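Local coordinates for metallo-carboxypeptidase (Pseudomonas aeruginosa, PDB 4A39), which is a zinc-dependent metallocarboxypeptidase of the M14 family, related to the cytosolic carboxypeptidases, and probably removes residues from the C-terminal end of its peptide substrates, at residues 172-183 with 264-274; 78-86 with 97-107. All coordinates share one frame; numbering follows the deposited sequence.

Contact 1: residues 172-183 with 264-274; sequences KLWVIAQQHPGE and HGVDLFLDIHG. With ZN (zinc ion), chain C; GEM ((2-guanidinoethylmercapto)succinic acid), chain D.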
loop_
_atom_site.group_PDB
_atom_site.type_symbol
_atom_site.label_atom_id
_atom_site.label_comp_id
_atom_site.label_asym_id
_atom_site.label_seq_id
_atom_site.Cartn_x
_atom_site.Cartn_y
_atom_site.Cartn_z
ATOM N N LYS A 172 -20.845 7.870 -3.653
ATOM C CA LYS A 172 -20.160 6.691 -3.121
ATOM C C LYS A 172 -18.679 6.821 -3.440
ATOM O O LYS A 172 -18.282 6.725 -4.601
ATOM C CB LYS A 172 -20.696 5.407 -3.762
ATOM C CG LYS A 172 -22.162 5.128 -3.496
ATOM C CD LYS A 172 -23.061 6.125 -4.193
ATOM C CE LYS A 172 -23.178 5.835 -5.676
ATOM N NZ LYS A 172 -24.147 6.779 -6.307
ATOM N N LEU A 173 -17.865 7.042 -2.412
ATOM C CA LEU A 173 -16.427 7.206 -2.604
ATOM C C LEU A 173 -15.690 5.943 -2.166
ATOM O O LEU A 173 -15.676 5.600 -0.980
ATOM C CB LEU A 173 -15.933 8.408 -1.800
ATOM C CG LEU A 173 -16.790 9.676 -1.870
ATOM C CD1 LEU A 173 -16.063 10.787 -1.137
ATOM C CD2 LEU A 173 -17.063 10.075 -3.313
ATOM N N TRP A 174 -15.076 5.264 -3.130
ATOM C CA TRP A 174 -14.358 4.025 -2.866
ATOM C C TRP A 174 -12.847 4.140 -2.747
ATOM O O TRP A 174 -12.185 4.795 -3.561
ATOM C CB TRP A 174 -14.662 3.001 -3.960
ATOM C CG TRP A 174 -16.075 2.520 -3.995
ATOM C CD1 TRP A 174 -17.190 3.241 -4.325
ATOM C CD2 TRP A 174 -16.524 1.191 -3.714
ATOM N NE1 TRP A 174 -18.308 2.436 -4.269
ATOM C CE2 TRP A 174 -17.925 1.173 -3.898
ATOM C CE3 TRP A 174 -15.874 0.009 -3.324
ATOM C CZ2 TRP A 174 -18.692 0.018 -3.706
ATOM C CZ3 TRP A 174 -16.637 -1.141 -3.133
ATOM C CH2 TRP A 174 -18.033 -1.127 -3.326
ATOM N N VAL A 175 -12.310 3.468 -1.735
ATOM C CA VAL A 175 -10.871 3.428 -1.508
ATOM C C VAL A 175 -10.496 2.004 -1.109
ATOM O O VAL A 175 -10.999 1.492 -0.103
ATOM C CB VAL A 175 -10.449 4.370 -0.367
ATOM C CG1 VAL A 175 -8.934 4.356 -0.220
ATOM C CG2 VAL A 175 -10.942 5.778 -0.653
ATOM N N ILE A 176 -9.647 1.362 -1.910
ATOM C CA ILE A 176 -9.192 0.006 -1.606
ATOM C C ILE A 176 -7.666 0.019 -1.516
ATOM O O ILE A 176 -7.000 0.839 -2.163
ATOM C CB ILE A 176 -9.663 -1.025 -2.667
ATOM C CG1 ILE A 176 -8.946 -0.800 -3.995
ATOM C CG2 ILE A 176 -11.178 -0.917 -2.851
ATOM C CD1 ILE A 176 -9.282 -1.844 -5.036
ATOM N N ALA A 177 -7.113 -0.892 -0.725
ATOM C CA ALA A 177 -5.668 -0.903 -0.528
ATOM C C ALA A 177 -4.965 -2.250 -0.541
ATOM O O ALA A 177 -5.557 -3.295 -0.273
ATOM C CB ALA A 177 -5.344 -0.193 0.783
ATOM N N GLN A 178 -3.675 -2.178 -0.847
ATOM C CA GLN A 178 -2.761 -3.312 -0.862
ATOM C C GLN A 178 -3.123 -4.545 -1.681
ATOM O O GLN A 178 -3.053 -5.670 -1.182
ATOM C CB GLN A 178 -2.438 -3.717 0.590
ATOM C CG GLN A 178 -0.941 -3.962 0.846
ATOM C CD GLN A 178 -0.596 -4.060 2.326
ATOM O OE1 GLN A 178 -0.995 -3.212 3.118
ATOM N NE2 GLN A 178 0.164 -5.091 2.702
ATOM N N GLN A 179 -3.514 -4.340 -2.936
ATOM C CA GLN A 179 -3.798 -5.473 -3.816
ATOM C C GLN A 179 -2.496 -6.261 -3.954
ATOM O O GLN A 179 -2.506 -7.478 -4.129
ATOM C CB GLN A 179 -4.240 -5.006 -5.195
ATOM C CG GLN A 179 -5.662 -4.512 -5.279
ATOM C CD GLN A 179 -6.079 -4.341 -6.720
ATOM O OE1 GLN A 179 -6.391 -5.320 -7.407
ATOM N NE2 GLN A 179 -6.056 -3.102 -7.201
ATOM N N HIS A 180 -1.374 -5.547 -3.909
ATOM C CA HIS A 180 -0.053 -6.171 -3.978
ATOM C C HIS A 180 0.393 -6.233 -2.519
ATOM O O HIS A 180 0.654 -5.205 -1.893
ATOM C CB HIS A 180 0.877 -5.308 -4.831
ATOM C CG HIS A 180 0.471 -5.256 -6.272
ATOM N ND1 HIS A 180 0.405 -4.082 -6.989
ATOM C CD2 HIS A 180 0.099 -6.238 -7.126
ATOM C CE1 HIS A 180 0.008 -4.341 -8.222
ATOM N NE2 HIS A 180 -0.186 -5.642 -8.331
ATOM N N PRO A 181 0.489 -7.455 -1.964
ATOM C CA PRO A 181 0.872 -7.704 -0.570
ATOM C C PRO A 181 2.111 -7.034 -0.000
ATOM O O PRO A 181 2.132 -6.687 1.182
ATOM C CB PRO A 181 0.945 -9.229 -0.502
ATOM C CG PRO A 181 1.406 -9.597 -1.873
ATOM C CD PRO A 181 0.527 -8.710 -2.739
ATOM N N GLY A 182 3.136 -6.845 -0.824
ATOM C CA GLY A 182 4.353 -6.228 -0.325
ATOM C C GLY A 182 4.296 -4.723 -0.136
ATOM O O GLY A 182 5.207 -4.133 0.451
ATOM N N GLU A 183 3.228 -4.092 -0.613
ATOM C CA GLU A 183 3.105 -2.638 -0.517
ATOM C C GLU A 183 2.398 -2.218 0.765
ATOM O O GLU A 183 1.334 -1.601 0.746
ATOM C CB GLU A 183 2.390 -2.121 -1.774
ATOM C CG GLU A 183 3.266 -2.268 -3.024
ATOM C CD GLU A 183 2.495 -2.231 -4.331
ATOM O OE1 GLU A 183 1.419 -1.595 -4.382
ATOM O OE2 GLU A 183 2.983 -2.832 -5.318
ATOM N N HIS A 264 -23.789 -1.107 -5.508
ATOM C CA HIS A 264 -23.921 0.189 -4.860
ATOM C C HIS A 264 -23.569 1.401 -5.706
ATOM O O HIS A 264 -24.036 2.502 -5.415
ATOM C CB HIS A 264 -23.099 0.226 -3.568
ATOM C CG HIS A 264 -23.403 -0.893 -2.627
ATOM N ND1 HIS A 264 -22.816 -2.136 -2.726
ATOM C CD2 HIS A 264 -24.250 -0.960 -1.576
ATOM C CE1 HIS A 264 -23.281 -2.917 -1.769
ATOM N NE2 HIS A 264 -24.151 -2.226 -1.056
ATOM N N GLY A 265 -22.754 1.227 -6.740
ATOM C CA GLY A 265 -22.375 2.353 -7.583
ATOM C C GLY A 265 -21.073 2.961 -7.102
ATOM O O GLY A 265 -20.694 2.780 -5.938
ATOM N N VAL A 266 -20.398 3.683 -7.995
ATOM C CA VAL A 266 -19.112 4.306 -7.693
ATOM C C VAL A 266 -19.015 5.724 -8.263
ATOM O O VAL A 266 -19.276 5.940 -9.445
ATOM C CB VAL A 266 -17.946 3.473 -8.294
ATOM C CG1 VAL A 266 -16.610 4.105 -7.932
ATOM C CG2 VAL A 266 -18.013 2.031 -7.796
ATOM N N ASP A 267 -18.624 6.684 -7.424
ATOM C CA ASP A 267 -18.481 8.072 -7.863
ATOM C C ASP A 267 -17.051 8.592 -7.685
ATOM O O ASP A 267 -16.737 9.725 -8.044
ATOM C CB ASP A 267 -19.473 8.967 -7.112
ATOM C CG ASP A 267 -20.914 8.537 -7.328
ATOM O OD1 ASP A 267 -21.352 8.501 -8.500
ATOM O OD2 ASP A 267 -21.602 8.230 -6.334
ATOM N N LEU A 268 -16.191 7.742 -7.136
ATOM C CA LEU A 268 -14.786 8.069 -6.910
ATOM C C LEU A 268 -14.083 6.769 -6.570
ATOM O O LEU A 268 -14.633 5.941 -5.842
ATOM C CB LEU A 268 -14.619 9.033 -5.734
ATOM C CG LEU A 268 -13.153 9.252 -5.337
ATOM C CD1 LEU A 268 -12.546 10.335 -6.214
ATOM C CD2 LEU A 268 -13.058 9.637 -3.877
ATOM N N PHE A 269 -12.875 6.585 -7.090
ATOM C CA PHE A 269 -12.130 5.367 -6.803
ATOM C C PHE A 269 -10.642 5.621 -6.637
ATOM O O PHE A 269 -9.994 6.158 -7.534
ATOM C CB PHE A 269 -12.326 4.339 -7.918
ATOM C CG PHE A 269 -11.546 3.069 -7.712
ATOM C CD1 PHE A 269 -11.839 2.221 -6.644
ATOM C CD2 PHE A 269 -10.508 2.729 -8.571
ATOM C CE1 PHE A 269 -11.105 1.053 -6.438
ATOM C CE2 PHE A 269 -9.766 1.563 -8.376
ATOM C CZ PHE A 269 -10.064 0.724 -7.310
ATOM N N LEU A 270 -10.108 5.232 -5.484
ATOM C CA LEU A 270 -8.685 5.385 -5.215
ATOM C C LEU A 270 -8.130 4.001 -4.882
ATOM O O LEU A 270 -8.630 3.328 -3.978
ATOM C CB LEU A 270 -8.453 6.338 -4.037
ATOM C CG LEU A 270 -8.964 7.774 -4.198
ATOM C CD1 LEU A 270 -8.646 8.573 -2.942
ATOM C CD2 LEU A 270 -8.312 8.420 -5.415
ATOM N N ASP A 271 -7.110 3.585 -5.628
ATOM C CA ASP A 271 -6.460 2.285 -5.451
ATOM C C ASP A 271 -5.086 2.605 -4.854
ATOM O O ASP A 271 -4.231 3.172 -5.525
ATOM C CB ASP A 271 -6.356 1.609 -6.827
ATOM C CG ASP A 271 -5.845 0.184 -6.759
ATOM O OD1 ASP A 271 -5.911 -0.446 -5.681
ATOM O OD2 ASP A 271 -5.385 -0.312 -7.806
ATOM N N ILE A 272 -4.887 2.243 -3.588
ATOM C CA ILE A 272 -3.644 2.558 -2.882
ATOM C C ILE A 272 -2.523 1.537 -3.070
ATOM O O ILE A 272 -2.676 0.360 -2.730
ATOM C CB ILE A 272 -3.910 2.750 -1.371
ATOM C CG1 ILE A 272 -5.190 3.573 -1.156
ATOM C CG2 ILE A 272 -2.728 3.472 -0.728
ATOM C CD1 ILE A 272 -5.187 4.945 -1.836
ATOM N N HIS A 273 -1.391 2.022 -3.591
ATOM C CA HIS A 273 -0.208 1.208 -3.893
ATOM C C HIS A 273 1.094 1.844 -3.396
ATOM O O HIS A 273 1.103 2.921 -2.805
ATOM C CB HIS A 273 -0.056 1.036 -5.410
ATOM C CG HIS A 273 -1.120 0.203 -6.057
ATOM N ND1 HIS A 273 -0.878 -1.069 -6.530
ATOM C CD2 HIS A 273 -2.412 0.475 -6.357
ATOM C CE1 HIS A 273 -1.973 -1.543 -7.096
ATOM N NE2 HIS A 273 -2.919 -0.626 -7.005
ATOM N N GLY A 274 2.195 1.153 -3.677
ATOM C CA GLY A 274 3.514 1.640 -3.316
ATOM C C GLY A 274 4.446 1.361 -4.481
ATOM O O GLY A 274 4.332 0.316 -5.125
HETATM ZN ZN ZN C . 0.996 -2.136 -6.485
HETATM C C8 GEM D . 0.761 -0.398 -10.836
HETATM S S7 GEM D . -0.729 0.290 -10.028
HETATM C C6 GEM D . -1.233 1.541 -11.265
HETATM C C5 GEM D . -0.080 2.134 -12.079
HETATM N N3 GEM D . 0.448 1.140 -13.023
HETATM C C1 GEM D . 0.324 1.349 -14.333
HETATM N N4 GEM D . -0.287 2.448 -14.767
HETATM N N2 GEM D . 0.796 0.466 -15.207
HETATM C C9 GEM D . 0.628 -1.904 -11.073
HETATM O O14 GEM D . -0.470 -2.440 -10.803
HETATM O O15 GEM D . 1.634 -2.491 -11.523
HETATM C C10 GEM D . 2.018 -0.088 -10.020
HETATM C C11 GEM D . 1.965 -0.720 -8.627
HETATM O O12 GEM D . 2.180 0.027 -7.647
HETATM O O13 GEM D . 1.729 -1.945 -8.573
HETATM O O HOH W 1 -3.972 -1.655 -4.121
HETATM O O HOH W 2 -1.160 -2.564 -3.647
#

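Contact 2: residues 78-86 with 97-107; sequences SHAWSGYQA and RVPSQYDADGL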
loop_
_atom_site.group_PDB
_atom_site.type_symbol
_atom_site.label_atom_id
_atom_site.label_comp_id
_atom_site.label_asym_id
_atom_site.label_seq_id
_atom_site.Cartn_x
_atom_site.Cartn_y
_atom_site.Cartn_z
ATOM N N SER A 78 14.674 -4.948 -9.646
ATOM C CA SER A 78 16.065 -4.834 -9.237
ATOM C C SER A 78 16.707 -3.473 -9.463
ATOM O O SER A 78 17.664 -3.122 -8.772
ATOM C CB SER A 78 16.906 -5.920 -9.921
ATOM O OG SER A 78 16.871 -5.804 -11.332
ATOM N N HIS A 79 16.199 -2.701 -10.418
ATOM C CA HIS A 79 16.782 -1.386 -10.656
ATOM C C HIS A 79 16.381 -0.418 -9.546
ATOM O O HIS A 79 16.989 0.638 -9.385
ATOM C CB HIS A 79 16.348 -0.831 -12.018
ATOM C CG HIS A 79 16.952 0.503 -12.345
ATOM N ND1 HIS A 79 16.537 1.674 -11.749
ATOM C CD2 HIS A 79 17.966 0.842 -13.176
ATOM C CE1 HIS A 79 17.270 2.678 -12.197
ATOM N NE2 HIS A 79 18.144 2.200 -13.064
ATOM N N ALA A 80 15.376 -0.794 -8.760
ATOM C CA ALA A 80 14.905 0.068 -7.679
ATOM C C ALA A 80 15.739 -0.014 -6.405
ATOM O O ALA A 80 15.479 0.721 -5.449
ATOM C CB ALA A 80 13.448 -0.249 -7.358
ATOM N N TRP A 81 16.736 -0.896 -6.375
ATOM C CA TRP A 81 17.565 -1.031 -5.176
ATOM C C TRP A 81 18.516 0.142 -4.996
ATOM O O TRP A 81 18.908 0.465 -3.875
ATOM C CB TRP A 81 18.371 -2.333 -5.208
ATOM C CG TRP A 81 17.541 -3.585 -5.112
ATOM C CD1 TRP A 81 17.467 -4.590 -6.035
ATOM C CD2 TRP A 81 16.692 -3.979 -4.021
ATOM N NE1 TRP A 81 16.626 -5.584 -5.591
ATOM C CE2 TRP A 81 16.137 -5.237 -4.359
ATOM C CE3 TRP A 81 16.346 -3.393 -2.795
ATOM C CZ2 TRP A 81 15.254 -5.921 -3.513
ATOM C CZ3 TRP A 81 15.465 -4.075 -1.952
ATOM C CH2 TRP A 81 14.930 -5.327 -2.319
ATOM N N SER A 82 18.894 0.773 -6.100
ATOM C CA SER A 82 19.791 1.917 -6.036
ATOM C C SER A 82 19.098 3.056 -5.287
ATOM O O SER A 82 17.980 3.445 -5.628
ATOM C CB SER A 82 20.173 2.369 -7.448
ATOM O OG SER A 82 21.023 3.501 -7.407
ATOM N N GLY A 83 19.759 3.569 -4.253
ATOM C CA GLY A 83 19.193 4.657 -3.477
ATOM C C GLY A 83 18.254 4.213 -2.370
ATOM O O GLY A 83 17.732 5.041 -1.618
ATOM N N TYR A 84 18.029 2.910 -2.269
ATOM C CA TYR A 84 17.141 2.374 -1.242
ATOM C C TYR A 84 17.894 2.012 0.034
ATOM O O TYR A 84 18.946 1.374 -0.011
ATOM C CB TYR A 84 16.412 1.127 -1.751
ATOM C CG TYR A 84 15.656 0.416 -0.652
ATOM C CD1 TYR A 84 14.432 0.899 -0.194
ATOM C CD2 TYR A 84 16.219 -0.679 0.003
ATOM C CE1 TYR A 84 13.789 0.314 0.905
ATOM C CE2 TYR A 84 15.590 -1.269 1.095
ATOM C CZ TYR A 84 14.382 -0.767 1.544
ATOM O OH TYR A 84 13.789 -1.333 2.646
ATOM N N GLN A 85 17.336 2.421 1.170
ATOM C CA GLN A 85 17.920 2.131 2.474
ATOM C C GLN A 85 16.956 1.219 3.229
ATOM O O GLN A 85 15.780 1.550 3.381
ATOM C CB GLN A 85 18.121 3.424 3.274
ATOM C CG GLN A 85 18.960 4.493 2.575
ATOM C CD GLN A 85 20.352 4.013 2.209
ATOM O OE1 GLN A 85 20.633 3.696 1.049
ATOM N NE2 GLN A 85 21.230 3.948 3.198
ATOM N N ALA A 86 17.454 0.074 3.692
ATOM C CA ALA A 86 16.638 -0.886 4.434
ATOM C C ALA A 86 16.128 -0.301 5.747
ATOM O O ALA A 86 16.749 0.593 6.317
ATOM C CB ALA A 86 17.447 -2.145 4.717
ATOM N N ARG A 97 15.918 3.790 9.289
ATOM C CA ARG A 97 16.669 3.400 8.099
ATOM C C ARG A 97 18.132 3.143 8.461
ATOM O O ARG A 97 18.673 3.767 9.379
ATOM C CB ARG A 97 16.587 4.510 7.043
ATOM C CG ARG A 97 15.173 4.813 6.542
ATOM C CD ARG A 97 14.688 3.780 5.526
ATOM N NE ARG A 97 13.286 4.014 5.169
ATOM C CZ ARG A 97 12.729 3.628 4.024
ATOM N NH1 ARG A 97 13.448 2.987 3.112
ATOM N NH2 ARG A 97 11.446 3.883 3.790
ATOM N N VAL A 98 18.763 2.219 7.741
ATOM C CA VAL A 98 20.165 1.883 7.972
ATOM C C VAL A 98 20.966 2.029 6.680
ATOM O O VAL A 98 20.432 1.867 5.584
ATOM C CB VAL A 98 20.320 0.436 8.499
ATOM C CG1 VAL A 98 19.696 0.318 9.886
ATOM C CG2 VAL A 98 19.664 -0.548 7.533
ATOM N N PRO A 99 22.264 2.346 6.795
ATOM C CA PRO A 99 23.137 2.512 5.628
ATOM C C PRO A 99 23.053 1.311 4.689
ATOM O O PRO A 99 23.278 0.171 5.103
ATOM C CB PRO A 99 24.522 2.661 6.254
ATOM C CG PRO A 99 24.227 3.356 7.543
ATOM C CD PRO A 99 22.996 2.619 8.044
ATOM N N SER A 100 22.737 1.570 3.424
ATOM C CA SER A 100 22.612 0.500 2.441
ATOM C C SER A 100 23.269 0.871 1.115
ATOM O O SER A 100 23.345 2.047 0.761
ATOM C CB SER A 100 21.129 0.193 2.202
ATOM O OG SER A 100 20.451 -0.006 3.430
ATOM N N GLN A 101 23.750 -0.141 0.395
ATOM C CA GLN A 101 24.378 0.060 -0.910
ATOM C C GLN A 101 23.934 -1.080 -1.818
ATOM O O GLN A 101 23.525 -2.139 -1.339
ATOM C CB GLN A 101 25.905 0.031 -0.809
ATOM C CG GLN A 101 26.514 0.847 0.315
ATOM C CD GLN A 101 26.451 0.135 1.651
ATOM O OE1 GLN A 101 26.711 -1.072 1.739
ATOM N NE2 GLN A 101 26.128 0.877 2.702
ATOM N N TYR A 102 24.031 -0.865 -3.127
ATOM C CA TYR A 102 23.643 -1.879 -4.098
ATOM C C TYR A 102 24.683 -2.056 -5.204
ATOM O O TYR A 102 25.121 -1.083 -5.821
ATOM C CB TYR A 102 22.291 -1.510 -4.727
ATOM C CG TYR A 102 21.804 -2.508 -5.761
ATOM C CD1 TYR A 102 21.446 -3.803 -5.393
ATOM C CD2 TYR A 102 21.723 -2.159 -7.108
ATOM C CE1 TYR A 102 21.017 -4.734 -6.347
ATOM C CE2 TYR A 102 21.296 -3.079 -8.067
ATOM C CZ TYR A 102 20.947 -4.360 -7.681
ATOM O OH TYR A 102 20.527 -5.268 -8.630
ATOM N N ASP A 103 25.085 -3.301 -5.439
ATOM C CA ASP A 103 26.035 -3.619 -6.504
ATOM C C ASP A 103 25.737 -5.010 -7.064
ATOM O O ASP A 103 24.705 -5.600 -6.750
ATOM C CB ASP A 103 27.487 -3.530 -6.010
ATOM C CG ASP A 103 27.763 -4.419 -4.818
ATOM O OD1 ASP A 103 27.158 -5.504 -4.729
ATOM O OD2 ASP A 103 28.606 -4.036 -3.976
ATOM N N ALA A 104 26.634 -5.537 -7.891
ATOM C CA ALA A 104 26.420 -6.842 -8.503
ATOM C C ALA A 104 26.268 -7.978 -7.499
ATOM O O ALA A 104 25.700 -9.022 -7.825
ATOM C CB ALA A 104 27.557 -7.157 -9.471
ATOM N N ASP A 105 26.767 -7.774 -6.282
ATOM C CA ASP A 105 26.690 -8.803 -5.250
ATOM C C ASP A 105 25.347 -8.795 -4.514
ATOM O O ASP A 105 25.025 -9.736 -3.783
ATOM C CB ASP A 105 27.839 -8.630 -4.252
ATOM C CG ASP A 105 27.917 -9.768 -3.250
ATOM O OD1 ASP A 105 27.875 -10.940 -3.682
ATOM O OD2 ASP A 105 28.027 -9.496 -2.036
ATOM N N GLY A 106 24.571 -7.732 -4.711
ATOM C CA GLY A 106 23.265 -7.640 -4.079
ATOM C C GLY A 106 23.066 -6.401 -3.227
ATOM O O GLY A 106 23.853 -5.459 -3.300
ATOM N N LEU A 107 21.999 -6.394 -2.429
ATOM C CA LEU A 107 21.724 -5.267 -1.539
ATOM C C LEU A 107 22.495 -5.510 -0.254
ATOM O O LEU A 107 22.442 -6.606 0.303
ATOM C CB LEU A 107 20.230 -5.171 -1.204
ATOM C CG LEU A 107 19.852 -4.023 -0.254
ATOM C CD1 LEU A 107 19.926 -2.703 -1.008
ATOM C CD2 LEU A 107 18.456 -4.229 0.303
HETATM O O HOH W 3 19.908 -4.372 -11.191
#

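Contact 1: residues 172-183 with 264-274
Trp174 lies with one face of its indole against Val266, whose CG2 sits 3.8 Å from the centroid of the five-membered ring in a CH-pi contact; NE1 of Trp174 donates to Gly265 O (2.9 Å, 143° at the hydrogen), which is tilted out of the indole plane. Tyr215 stacks on the same indole. Farther along that side of the sheet, Ile176 CD1 meets the rim of the Phe269 ring at CZ (3.5 Å), while Ala177 CB and Val175 CG1 touch Ile272 on the other side, beneath helix 185-196. These are two neighbouring parallel strands of the central sheet of the zinc carboxypeptidase fold. His273, near the end of one strand, and His180 and Glu183, in the loop that follows the other, bring the metal ligands together: His180 ND1, His273 ND1 and both carboxylate oxygens of Glu183 bind the zinc ion, with O13 of the inhibitor (2-guanidinoethylmercapto)succinic acid as a further ligand. Glu183 OE1 also accepts from Gly274 N, which comes from above the carboxylate plane. His273 is steadied from behind: its NE2 donates to Asp271 OD2 (2.6 Å), in the plane of its own ring but from above the carboxylate plane, and Gln179 NE2 donates to Asp271 OD1 (3.1 Å) and to Asn240 OD1. Inhibitor atom S7 sits over the centre of one His273 face.

Contact 2: residues 78-86 with 97-107
Trp81 pushes its CB onto one face of the Tyr102 ring, 3.5 Å from the centroid and only 18° off the ring normal. The phenol reaches under the tryptophan because Tyr102 CG stands anti to the backbone N, and the phenol plane is tilted 36° from the five-membered ring of Trp81. Tyr102 OH runs on to water 3, which lies in the ring plane 2.8 Å away. The other end of the indole receives a different bump: Leu107 CD2 meets Trp81 CZ3 at 3.7 Å and also fills the corner beside the Tyr84 ring, reaching that ring at its edge. The loop 78-86, with its type II turn from Trp81 to Tyr84, lies across the hairpin of strands 96-103 and 106-111 in the antiparallel part of the N-terminal domain's sheet. Past the turn the fit becomes polar. Ser100 slips its side chain under the loop, CB against Tyr84 O and OG accepting from Ala86 N (3.0 Å, 163°), while the same hydroxyl donates back to Val98 O. Beside it, the methyl of Ala86 rests on Val98 CG2 (3.9 Å). Arg97, its chain bent at chi2, curls over the loop so that NH1 donates to Gln85 O at 2.8 Å, with NH2 held by the carbonyls of Phe351 and Trp364.

In the fold
Along the chain both segments of contact 2 come first, and the two contacts sit in different parts of it: 78-86 with 97-107 in the N-terminal domain characteristic of cytosolic carboxypeptidases, 172-183 with 264-274 in the zinc carboxypeptidase part. Their centres are about 29 Å apart, the nearest atoms about 9 Å, so they do not touch, and they share no sheet. Contact 1 pairs inner strands 171-177 and 268-275 of the seven-stranded mixed sheet; contact 2 lays a loop on strands 96-103 and 106-111 of the other one. The side chain of Tyr84 is about 12 Å from that of Glu183, and Arg97 ties the N-terminal domain to the region following strand 343-350.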